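Local atomic coordinates of aminotransferase TlmJ (Streptoalloteichus hindustanus, PDB entry 5UID), a protein that is probably a pyridoxal 5'-phosphate-dependent aminotransferase of the DegT/DnrJ/EryC1 family, likely acting in natural-product biosynthesis. Residues 82-87 with 332-337; 103-108 with 346-351. All blocks are in the same frame, centred on the assembly; numbering follows the deposited sequence.

In the fold
Contacts 1 and 2 lie side by side, their centres 9 Å apart, where two neighbouring parallel strands of the seven-stranded sheet, 79-83 and 100-104, run out into loops. Each exit loop meets a part of the chain some 240 residues further on: 82-87 takes the short 3-10 turn of 332-337, and 103-108 takes the first turn of helix 346-354. Contact 1 is buried and approaches the second subunit; contact 2 is partly exposed and meets no other chain. A hydroxyl-imidazole pair joins the first, a carboxylate at a helix N-terminus the second. Phe-103 packs on Leu-333, and Glu-349 bonds to His-334, tying the two together.

Contact 1. Residues 82-87 with 332-337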
loop_
_atom_site.group_PDB
_atom_site.type_symbol
_atom_site.label_atom_id
_atom_site.label_comp_id
_atom_site.label_asym_id
_atom_site.label_seq_id
_atom_site.Cartn_x
_atom_site.Cartn_y
_atom_site.Cartn_z
ATOM N N LEU A 82 -5.106 13.889 19.729
ATOM C CA LEU A 82 -6.147 13.315 18.891
ATOM C C LEU A 82 -7.222 12.767 19.814
ATOM O O LEU A 82 -6.915 12.355 20.938
ATOM C CB LEU A 82 -5.606 12.208 17.971
ATOM C CG LEU A 82 -5.171 10.852 18.538
ATOM C CD1 LEU A 82 -4.899 9.876 17.393
ATOM C CD2 LEU A 82 -3.942 10.964 19.442
ATOM N N PRO A 83 -8.485 12.773 19.388
ATOM C CA PRO A 83 -9.540 12.222 20.245
ATOM C C PRO A 83 -9.345 10.732 20.466
ATOM O O PRO A 83 -8.807 10.020 19.614
ATOM C CB PRO A 83 -10.825 12.514 19.462
ATOM C CG PRO A 83 -10.382 12.671 18.049
ATOM C CD PRO A 83 -9.024 13.303 18.126
ATOM N N SER A 84 -9.776 10.266 21.642
ATOM C CA SER A 84 -9.758 8.833 21.912
ATOM C C SER A 84 -10.545 8.066 20.860
ATOM O O SER A 84 -10.204 6.923 20.536
ATOM C CB SER A 84 -10.314 8.555 23.307
ATOM O OG SER A 84 -10.259 7.174 23.612
ATOM N N ILE A 85 -11.587 8.683 20.310
ATOM C CA ILE A 85 -12.364 8.071 19.224
ATOM C C ILE A 85 -11.649 8.450 17.933
ATOM O O ILE A 85 -12.038 9.360 17.198
ATOM C CB ILE A 85 -13.832 8.509 19.244
ATOM C CG1 ILE A 85 -14.429 8.295 20.638
ATOM C CG2 ILE A 85 -14.632 7.748 18.192
ATOM C CD1 ILE A 85 -14.301 6.873 21.145
ATOM N N SER A 86 -10.559 7.737 17.657
ATOM C CA SER A 86 -9.805 7.911 16.425
ATOM C C SER A 86 -9.464 6.542 15.857
ATOM O O SER A 86 -9.495 5.530 16.561
ATOM C CB SER A 86 -8.519 8.724 16.642
ATOM O OG SER A 86 -8.809 10.064 17.004
ATOM N N PHE A 87 -9.144 6.523 14.567
ATOM C CA PHE A 87 -8.715 5.291 13.926
ATOM C C PHE A 87 -7.358 4.866 14.469
ATOM O O PHE A 87 -6.488 5.702 14.734
ATOM C CB PHE A 87 -8.650 5.476 12.410
ATOM C CG PHE A 87 -8.217 4.246 11.670
ATOM C CD1 PHE A 87 -9.035 3.128 11.620
ATOM C CD2 PHE A 87 -6.996 4.208 11.018
ATOM C CE1 PHE A 87 -8.637 1.992 10.939
ATOM C CE2 PHE A 87 -6.593 3.076 10.335
ATOM C CZ PHE A 87 -7.417 1.968 10.295
ATOM N N PRO A 332 -12.235 3.139 21.846
ATOM C CA PRO A 332 -11.471 4.212 22.500
ATOM C C PRO A 332 -10.011 3.826 22.667
ATOM O O PRO A 332 -9.676 2.888 23.395
ATOM C CB PRO A 332 -12.179 4.378 23.847
ATOM C CG PRO A 332 -12.838 3.064 24.096
ATOM C CD PRO A 332 -13.228 2.529 22.745
ATOM N N LEU A 333 -9.134 4.563 21.979
ATOM C CA LEU A 333 -7.715 4.231 21.980
ATOM C C LEU A 333 -7.042 4.540 23.309
ATOM O O LEU A 333 -6.001 3.946 23.610
ATOM C CB LEU A 333 -7.014 4.976 20.846
ATOM C CG LEU A 333 -7.428 4.553 19.434
ATOM C CD1 LEU A 333 -6.718 5.404 18.395
ATOM C CD2 LEU A 333 -7.136 3.074 19.226
ATOM N N HIS A 334 -7.610 5.438 24.117
ATOM C CA HIS A 334 -7.007 5.732 25.408
ATOM C C HIS A 334 -7.127 4.571 26.384
ATOM O O HIS A 334 -6.539 4.633 27.468
ATOM C CB HIS A 334 -7.626 6.995 26.013
ATOM C CG HIS A 334 -8.929 6.763 26.712
ATOM N ND1 HIS A 334 -10.118 6.597 26.036
ATOM C CD2 HIS A 334 -9.233 6.692 28.030
ATOM C CE1 HIS A 334 -11.097 6.422 26.906
ATOM N NE2 HIS A 334 -10.587 6.476 28.123
ATOM N N LEU A 335 -7.863 3.521 26.025
ATOM C CA LEU A 335 -7.933 2.303 26.817
ATOM C C LEU A 335 -7.054 1.190 26.259
ATOM O O LEU A 335 -7.045 0.088 26.815
ATOM C CB LEU A 335 -9.383 1.820 26.917
ATOM C CG LEU A 335 -10.364 2.819 27.539
ATOM C CD1 LEU A 335 -11.767 2.231 27.617
ATOM C CD2 LEU A 335 -9.888 3.259 28.911
ATOM N N VAL A 336 -6.327 1.446 25.176
ATOM C CA VAL A 336 -5.380 0.482 24.626
ATOM C C VAL A 336 -4.038 0.694 25.314
ATOM O O VAL A 336 -3.440 1.770 25.204
ATOM C CB VAL A 336 -5.253 0.629 23.102
ATOM C CG1 VAL A 336 -4.283 -0.406 22.553
ATOM C CG2 VAL A 336 -6.614 0.489 22.443
ATOM N N SER A 337 -3.561 -0.335 26.018
ATOM C CA SER A 337 -2.393 -0.184 26.879
ATOM C C SER A 337 -1.106 0.097 26.110
ATOM O O SER A 337 -0.114 0.501 26.723
ATOM C CB SER A 337 -2.217 -1.440 27.736
ATOM O OG SER A 337 -2.143 -2.598 26.924
#
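The backbones of Ser-84 and Pro-332 come within 5.0 Å at their CA atoms, and Leu-333 N donates to Ser-84 O (3.0 Å) in a nearly straight bond, 175° at the hydrogen. This joins the loop leaving strand 79-83, next to the edge strand 100-104 in the mixed sheet of the PLP-dependent aminotransferase fold, to a single 3-10 turn at 333-335. Ile-85 forms the centre of an inverse gamma turn just after the strand, while Phe-87 stands at the N-cap position of helix 88-95.

Ser-84 carries most of the polar contact. Its OG, anti to the backbone N (chi1 -178°), reaches the edge of the His-334 imidazole near the ring plane and lies 2.5 Å from ND1, a very short hydrogen bond in which either atom could be the donor. The same OG accepts the backbone N-H of His-334 at 3.2 Å, so one hydroxyl grips both the main chain and the ring of that residue. At the other ring nitrogen, NE2 bonds to Glu-349, which fixes the imidazole from a second side and may polarise it.

Van der Waals contacts complete the join. The CD1 methyl of Leu-333 lies against backbone carbonyl oxygens, 3.3 Å from Ser-86 O and close to Phe-87 O, while its side chain packs against Phe-236 of the second subunit. Ile-85 CD1 makes an apolar contact with Pro-332 CB at 4.2 Å. Within the loop, Ser-86 turns its OG back beside its own backbone N (chi1 -66°), where it donates to Pro-83 O at 2.6 Å.

Contact 2. Residues 103-108 with 346-351; sequences FCDVDP and PGAERA
Asp-105 sets its carboxylate against the backbone N-H groups of Gly-347 and Ala-348, in the first turn of helix 346-354. The arrangement joins the exit loop of edge strand 100-104 in the large mixed sheet to a helix N-terminus, where an acidic side chain from a distant part of the chain takes up amide hydrogens that have no acceptor within the helix.

Two hydrogen bonds divide the carboxylate between neighbouring amides. Gly-347 N meets the syn lone pair of OD2 of Asp-105 at 3.0 Å, while Ala-348 N approaches OD1 of Asp-105 nearly along its C-O axis at 2.7 Å, with a bent angle of 144° at the hydrogen. OD1 also accepts from Val-106 N (2.8 Å), on its anti side and 34° out of the carboxylate plane; with two donors on one oxygen, the group is held to both its own loop and the helix. The partial positive charge of the helix end would be expected to favour the ionised form.

A CA-H...O contact runs from Gly-347 CA to Val-106 O at 3.5 Å. The absence of a side chain lets the loop lie this close, since a CB on Gly-347 would run into both Val-106 O and Asp-105 OD1.

Apolar packing lies around these bonds. Val-106 CG2 rests 4.0 Å from Ala-348 CB. The CB of Pro-108 is directed toward the helix; its CA lies near Ala-351 CB and its CB 4.2 Å from Arg-350 CD, an arginine whose NE forms a salt bridge with Glu-354 OE1.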
loop_
_atom_site.group_PDB
_atom_site.type_symbol
_atom_site.label_atom_id
_atom_site.label_comp_id
_atom_site.label_asym_id
_atom_site.label_seq_id
_atom_site.Cartn_x
_atom_site.Cartn_y
_atom_site.Cartn_z
ATOM N N PHE A 103 -4.362 11.557 24.046
ATOM C CA PHE A 103 -5.770 11.429 23.700
ATOM C C PHE A 103 -6.617 12.462 24.434
ATOM O O PHE A 103 -6.418 12.724 25.624
ATOM C CB PHE A 103 -6.269 10.019 24.017
ATOM C CG PHE A 103 -5.574 8.943 23.231
ATOM C CD1 PHE A 103 -5.764 8.839 21.864
ATOM C CD2 PHE A 103 -4.736 8.038 23.859
ATOM C CE1 PHE A 103 -5.124 7.852 21.134
ATOM C CE2 PHE A 103 -4.094 7.046 23.138
ATOM C CZ PHE A 103 -4.288 6.955 21.774
ATOM N N CYS A 104 -7.568 13.049 23.712
ATOM C CA CYS A 104 -8.522 13.984 24.286
ATOM C C CYS A 104 -9.923 13.388 24.245
ATOM O O CYS A 104 -10.198 12.428 23.518
ATOM C CB CYS A 104 -8.494 15.332 23.552
ATOM S SG CYS A 104 -9.244 15.329 21.906
ATOM N N ASP A 105 -10.811 13.971 25.043
ATOM C CA ASP A 105 -12.166 13.467 25.190
ATOM C C ASP A 105 -13.026 13.882 23.996
ATOM O O ASP A 105 -12.593 14.620 23.105
ATOM C CB ASP A 105 -12.769 13.961 26.502
ATOM C CG ASP A 105 -13.692 12.943 27.134
ATOM O OD1 ASP A 105 -14.098 11.996 26.427
ATOM O OD2 ASP A 105 -14.010 13.088 28.333
ATOM N N VAL A 106 -14.270 13.395 23.977
ATOM C CA VAL A 106 -15.221 13.694 22.914
ATOM C C VAL A 106 -16.585 13.980 23.527
ATOM O O VAL A 106 -16.885 13.591 24.658
ATOM C CB VAL A 106 -15.351 12.546 21.883
ATOM C CG1 VAL A 106 -14.016 12.265 21.203
ATOM C CG2 VAL A 106 -15.901 11.289 22.550
ATOM N N ASP A 107 -17.411 14.676 22.759
ATOM C CA ASP A 107 -18.825 14.819 23.080
ATOM C C ASP A 107 -19.499 13.463 22.913
ATOM O O ASP A 107 -19.468 12.902 21.810
ATOM C CB ASP A 107 -19.454 15.865 22.155
ATOM C CG ASP A 107 -20.890 16.206 22.519
ATOM O OD1 ASP A 107 -21.622 15.341 23.048
ATOM O OD2 ASP A 107 -21.296 17.355 22.256
ATOM N N PRO A 108 -20.108 12.896 23.959
ATOM C CA PRO A 108 -20.704 11.557 23.812
ATOM C C PRO A 108 -21.876 11.512 22.846
ATOM O O PRO A 108 -22.160 10.449 22.280
ATOM C CB PRO A 108 -21.136 11.209 25.244
ATOM C CG PRO A 108 -21.307 12.523 25.923
ATOM C CD PRO A 108 -20.273 13.434 25.322
ATOM N N PRO A 346 -14.207 10.650 30.335
ATOM C CA PRO A 346 -15.583 10.158 30.531
ATOM C C PRO A 346 -16.424 10.156 29.269
ATOM O O PRO A 346 -17.242 9.247 29.081
ATOM C CB PRO A 346 -16.147 11.124 31.583
ATOM C CG PRO A 346 -14.948 11.640 32.304
ATOM C CD PRO A 346 -13.863 11.733 31.272
ATOM N N GLY A 347 -16.250 11.149 28.395
ATOM C CA GLY A 347 -17.063 11.206 27.190
ATOM C C GLY A 347 -16.832 10.014 26.280
ATOM O O GLY A 347 -17.780 9.352 25.849
ATOM N N ALA A 348 -15.565 9.720 25.985
ATOM C CA ALA A 348 -15.253 8.600 25.104
ATOM C C ALA A 348 -15.592 7.267 25.760
ATOM O O ALA A 348 -16.042 6.334 25.085
ATOM C CB ALA A 348 -13.779 8.646 24.703
ATOM N N GLU A 349 -15.383 7.159 27.074
ATOM C CA GLU A 349 -15.708 5.925 27.781
ATOM C C GLU A 349 -17.205 5.653 27.742
ATOM O O GLU A 349 -17.638 4.531 27.458
ATOM C CB GLU A 349 -15.205 6.002 29.225
ATOM C CG GLU A 349 -13.687 6.029 29.349
ATOM C CD GLU A 349 -13.209 6.407 30.742
ATOM O OE1 GLU A 349 -14.037 6.415 31.677
ATOM O OE2 GLU A 349 -12.004 6.701 30.899
ATOM N N ARG A 350 -18.013 6.679 28.022
ATOM C CA ARG A 350 -19.463 6.525 27.951
ATOM C C ARG A 350 -19.915 6.203 26.531
ATOM O O ARG A 350 -20.790 5.353 26.327
ATOM C CB ARG A 350 -20.146 7.795 28.458
ATOM C CG ARG A 350 -21.652 7.806 28.272
ATOM C CD ARG A 350 -22.251 9.137 28.691
ATOM N NE ARG A 350 -23.684 9.198 28.427
ATOM C CZ ARG A 350 -24.440 10.267 28.652
ATOM N NH1 ARG A 350 -23.901 11.372 29.149
ATOM N NH2 ARG A 350 -25.738 10.231 28.381
ATOM N N ALA A 351 -19.326 6.871 25.535
ATOM C CA ALA A 351 -19.710 6.628 24.150
ATOM C C ALA A 351 -19.399 5.197 23.732
ATOM O O ALA A 351 -20.163 4.582 22.979
ATOM C CB ALA A 351 -19.005 7.624 23.228
#